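Local coordinates for glucose-resistance amylase regulator (Weissella paramesenteroides ATCC 33313, PDB 4RK6), which probably regulates transcription as a LacI-family DNA-binding repressor, and holds D-glucose in its periplasmic-binding-protein-like sugar-binding fold, at residues S116-H126 and L274-N284. Sequence-based numbering, arbitrary orientation. Where two conformers were deposited one is given.
Sequences SIVDYLIDMGH and LIQRDSVLNLN
M124 and H126, where helix 110-123 ends, meet the C-terminal tail 281-284 in a surface contact, polar at this end and apolar back to L274 on strand 267-275, within the periplasmic-binding-protein-like fold. Two hydrogen bonds hold the tail to the helix end: L283 N gives to M124 O (2.8 Å, N-H...O 158°), and H126 NE2 to L281 O (2.8 Å), the oxygen lying 20° out of the imidazole plane. ND1 bonds T191 OG1, outside the two segments, so partners at both nitrogens would restrict rotation of the ring. Over one imidazole face sits L283 CD1, a CH-pi contact 3.9 Å from the centroid. G125, with positive phi, closes the helix in a Schellman motif, H126 N bonding L121 O and G125 N bonding I122 O; N284 OD1 approaches G125 CA at 3.5 Å. An Asx turn, N284 N to N282 OD1, folds the tail's end, and one water bridges I122 O and N284 ND2. Bent at its second and third torsions, the selenomethionine M124 brings its CE to 3.7 Å from N282 CB, while its CG lies over a face of the Y120 ring. CG of Y120 is anti to the backbone N (chi1 174°), which sends the ring alongside V280, pointing the opposite way, with CE2 4.0 Å from V280 CG1; L274 CD1 packs on Y120 CB at 3.9 Å. The buried, doubly bonded imidazole thus links the post-helical turn to the last modelled residues.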
loop_
_atom_site.group_PDB
_atom_site.type_symbol
_atom_site.label_atom_id
_atom_site.label_comp_id
_atom_site.label_asym_id
_atom_site.label_seq_id
_atom_site.Cartn_x
_atom_site.Cartn_y
_atom_site.Cartn_z
ATOM N N SER A 116 4.890 7.363 25.164
ATOM C CA SER A 116 6.193 6.729 24.975
ATOM C C SER A 116 7.073 7.571 24.046
ATOM O O SER A 116 8.252 7.673 24.235
ATOM C CB SER A 116 6.060 5.291 24.453
ATOM O OG SER A 116 5.728 5.236 23.071
ATOM N N ILE A 117 6.482 8.184 23.036
ATOM C CA ILE A 117 7.278 8.943 22.075
ATOM C C ILE A 117 7.756 10.244 22.707
ATOM O O ILE A 117 8.897 10.612 22.580
ATOM C CB ILE A 117 6.481 9.261 20.789
ATOM C CG1 ILE A 117 6.078 7.961 20.078
ATOM C CG2 ILE A 117 7.290 10.182 19.892
ATOM C CD1 ILE A 117 5.062 8.167 18.972
ATOM N N VAL A 118 6.852 10.934 23.397
ATOM C CA VAL A 118 7.187 12.188 24.043
ATOM C C VAL A 118 8.241 11.939 25.113
ATOM O O VAL A 118 9.212 12.673 25.218
ATOM C CB VAL A 118 5.918 12.829 24.644
ATOM C CG1 VAL A 118 6.283 13.970 25.584
ATOM C CG2 VAL A 118 5.002 13.316 23.556
ATOM N N ASP A 119 8.073 10.874 25.894
ATOM C CA ASP A 119 9.060 10.544 26.920
ATOM C C ASP A 119 10.472 10.335 26.344
ATOM O O ASP A 119 11.471 10.835 26.869
ATOM C CB ASP A 119 8.622 9.304 27.688
ATOM C CG ASP A 119 9.205 9.262 29.071
ATOM O OD1 ASP A 119 8.953 10.194 29.864
ATOM O OD2 ASP A 119 9.936 8.305 29.354
ATOM N N TYR A 120 10.531 9.592 25.250
ATOM C CA TYR A 120 11.780 9.337 24.554
ATOM C C TYR A 120 12.387 10.618 24.003
ATOM O O TYR A 120 13.577 10.879 24.180
ATOM C CB TYR A 120 11.548 8.318 23.417
ATOM C CG TYR A 120 12.747 8.108 22.562
ATOM C CD1 TYR A 120 13.920 7.606 23.101
ATOM C CD2 TYR A 120 12.723 8.420 21.219
ATOM C CE1 TYR A 120 15.049 7.409 22.311
ATOM C CE2 TYR A 120 13.838 8.231 20.426
ATOM C CZ TYR A 120 14.988 7.737 20.959
ATOM O OH TYR A 120 16.071 7.566 20.124
ATOM N N LEU A 121 11.589 11.431 23.321
ATOM C CA LEU A 121 12.131 12.647 22.733
ATOM C C LEU A 121 12.661 13.615 23.800
ATOM O O LEU A 121 13.709 14.215 23.613
ATOM C CB LEU A 121 11.095 13.352 21.861
ATOM C CG LEU A 121 10.826 12.654 20.511
ATOM C CD1 LEU A 121 9.700 13.340 19.759
ATOM C CD2 LEU A 121 12.064 12.593 19.654
ATOM N N ILE A 122 11.945 13.733 24.911
ATOM C CA ILE A 122 12.397 14.580 26.029
ATOM C C ILE A 122 13.672 14.006 26.670
ATOM O O ILE A 122 14.602 14.746 26.987
ATOM C CB ILE A 122 11.269 14.774 27.068
ATOM C CG1 ILE A 122 10.181 15.672 26.456
ATOM C CG2 ILE A 122 11.797 15.348 28.389
ATOM C CD1 ILE A 122 8.924 15.700 27.292
ATOM N N ASP A 123 13.727 12.694 26.841
ATOM C CA ASP A 123 14.957 12.014 27.308
ATOM C C ASP A 123 16.154 12.287 26.372
ATOM O O ASP A 123 17.296 12.356 26.817
ATOM C CB ASP A 123 14.738 10.502 27.424
ATOM C CG ASP A 123 13.945 10.092 28.662
ATOM O OD1 ASP A 123 13.645 10.947 29.510
ATOM O OD2 ASP A 123 13.611 8.895 28.774
HETATM N N MSE A 124 15.878 12.443 25.076
HETATM C CA MSE A 124 16.912 12.724 24.083
HETATM C C MSE A 124 17.206 14.206 23.973
HETATM O O MSE A 124 17.981 14.612 23.114
HETATM C CB MSE A 124 16.480 12.158 22.728
HETATM C CG MSE A 124 16.395 10.640 22.667
HETATM SE SE MSE A 124 18.129 9.748 22.924
HETATM C CE MSE A 124 18.723 9.900 21.046
ATOM N N GLY A 125 16.575 15.030 24.820
ATOM C CA GLY A 125 16.925 16.450 24.972
ATOM C C GLY A 125 16.073 17.442 24.208
ATOM O O GLY A 125 16.402 18.648 24.151
ATOM N N HIS A 126 14.989 16.956 23.602
ATOM C CA HIS A 126 14.065 17.805 22.867
ATOM C C HIS A 126 13.040 18.407 23.821
ATOM O O HIS A 126 12.614 17.755 24.773
ATOM C CB HIS A 126 13.367 17.014 21.769
ATOM C CG HIS A 126 14.321 16.485 20.750
ATOM N ND1 HIS A 126 14.647 17.187 19.611
ATOM C CD2 HIS A 126 15.071 15.359 20.729
ATOM C CE1 HIS A 126 15.568 16.522 18.938
ATOM N NE2 HIS A 126 15.821 15.395 19.580
ATOM N N LEU A 274 8.595 0.861 20.678
ATOM C CA LEU A 274 9.255 1.971 20.029
ATOM C C LEU A 274 10.555 1.416 19.474
ATOM O O LEU A 274 11.396 0.920 20.220
ATOM C CB LEU A 274 9.466 3.093 21.039
ATOM C CG LEU A 274 9.852 4.431 20.415
ATOM C CD1 LEU A 274 9.588 5.573 21.396
ATOM C CD2 LEU A 274 11.312 4.444 19.979
ATOM N N ILE A 275 10.669 1.404 18.148
ATOM C CA ILE A 275 11.835 0.907 17.485
ATOM C C ILE A 275 12.740 2.048 17.095
ATOM O O ILE A 275 12.390 2.916 16.277
ATOM C CB ILE A 275 11.463 0.103 16.230
ATOM C CG1 ILE A 275 10.534 -1.043 16.603
ATOM C CG2 ILE A 275 12.727 -0.408 15.549
ATOM C CD1 ILE A 275 10.077 -1.858 15.429
ATOM N N GLN A 276 13.921 2.042 17.684
ATOM C CA GLN A 276 14.880 3.106 17.479
ATOM C C GLN A 276 15.699 2.782 16.264
ATOM O O GLN A 276 16.281 1.703 16.188
ATOM C CB GLN A 276 15.749 3.191 18.727
ATOM C CG GLN A 276 16.811 4.229 18.726
ATOM C CD GLN A 276 17.814 3.859 19.760
ATOM O OE1 GLN A 276 17.463 3.726 20.936
ATOM N NE2 GLN A 276 19.045 3.615 19.333
ATOM N N ARG A 277 15.685 3.702 15.301
ATOM C CA ARG A 277 16.463 3.564 14.074
ATOM C C ARG A 277 17.372 4.793 13.939
ATOM O O ARG A 277 18.144 5.043 14.834
ATOM C CB ARG A 277 15.553 3.326 12.871
ATOM C CG ARG A 277 14.687 2.086 13.039
ATOM C CD ARG A 277 14.320 1.493 11.705
ATOM N NE ARG A 277 13.561 0.252 11.807
ATOM C CZ ARG A 277 12.265 0.144 11.579
ATOM N NH1 ARG A 277 11.539 1.214 11.290
ATOM N NH2 ARG A 277 11.695 -1.046 11.645
ATOM N N ASP A 278 17.281 5.558 12.854
ATOM C CA ASP A 278 18.310 6.547 12.509
ATOM C C ASP A 278 17.826 7.993 12.392
ATOM O O ASP A 278 18.567 8.865 11.955
ATOM C CB ASP A 278 19.000 6.114 11.206
ATOM C CG ASP A 278 19.727 4.793 11.352
ATOM O OD1 ASP A 278 20.357 4.571 12.398
ATOM O OD2 ASP A 278 19.670 3.971 10.429
ATOM N N SER A 279 16.613 8.272 12.843
ATOM C CA SER A 279 16.013 9.580 12.603
ATOM C C SER A 279 15.881 10.475 13.828
ATOM O O SER A 279 15.173 11.479 13.763
ATOM C CB SER A 279 14.640 9.417 11.923
ATOM O OG SER A 279 13.706 8.781 12.770
ATOM N N VAL A 280 16.562 10.132 14.933
ATOM C CA VAL A 280 16.533 10.976 16.127
ATOM C C VAL A 280 17.933 11.303 16.629
ATOM O O VAL A 280 18.764 10.426 16.783
ATOM C CB VAL A 280 15.720 10.313 17.274
ATOM C CG1 VAL A 280 15.703 11.212 18.494
ATOM C CG2 VAL A 280 14.291 10.025 16.798
ATOM N N LEU A 281 18.152 12.573 16.926
ATOM C CA LEU A 281 19.419 13.065 17.464
ATOM C C LEU A 281 19.252 13.372 18.953
ATOM O O LEU A 281 18.226 13.913 19.373
ATOM C CB LEU A 281 19.805 14.344 16.717
ATOM C CG LEU A 281 21.260 14.817 16.812
ATOM C CD1 LEU A 281 22.158 13.912 15.986
ATOM C CD2 LEU A 281 21.388 16.270 16.355
ATOM N N ASN A 282 20.255 13.001 19.743
ATOM C CA ASN A 282 20.342 13.429 21.136
ATOM C C ASN A 282 20.930 14.846 21.181
ATOM O O ASN A 282 22.056 15.065 20.723
ATOM C CB ASN A 282 21.216 12.461 21.932
ATOM C CG ASN A 282 21.261 12.801 23.417
ATOM O OD1 ASN A 282 21.895 13.753 23.816
ATOM N ND2 ASN A 282 20.556 12.035 24.229
ATOM N N LEU A 283 20.179 15.787 21.741
ATOM C CA LEU A 283 20.639 17.181 21.869
ATOM C C LEU A 283 21.418 17.506 23.148
ATOM O O LEU A 283 21.933 18.622 23.277
ATOM C CB LEU A 283 19.464 18.124 21.802
ATOM C CG LEU A 283 18.536 18.005 20.608
ATOM C CD1 LEU A 283 17.487 19.095 20.739
ATOM C CD2 LEU A 283 19.309 18.096 19.303
ATOM N N ASN A 284 21.484 16.565 24.092
ATOM C CA ASN A 284 22.131 16.806 25.405
ATOM C C ASN A 284 23.672 16.819 25.378
ATOM O O ASN A 284 24.303 16.117 24.589
ATOM C CB ASN A 284 21.627 15.783 26.445
ATOM C CG ASN A 284 20.178 16.005 26.834
ATOM O OD1 ASN A 284 19.731 17.148 26.976
ATOM N ND2 ASN A 284 19.426 14.907 27.011
HETATM O O HOH W 1 16.715 15.271 28.733
HETATM O O HOH W 2 18.504 19.794 25.425
#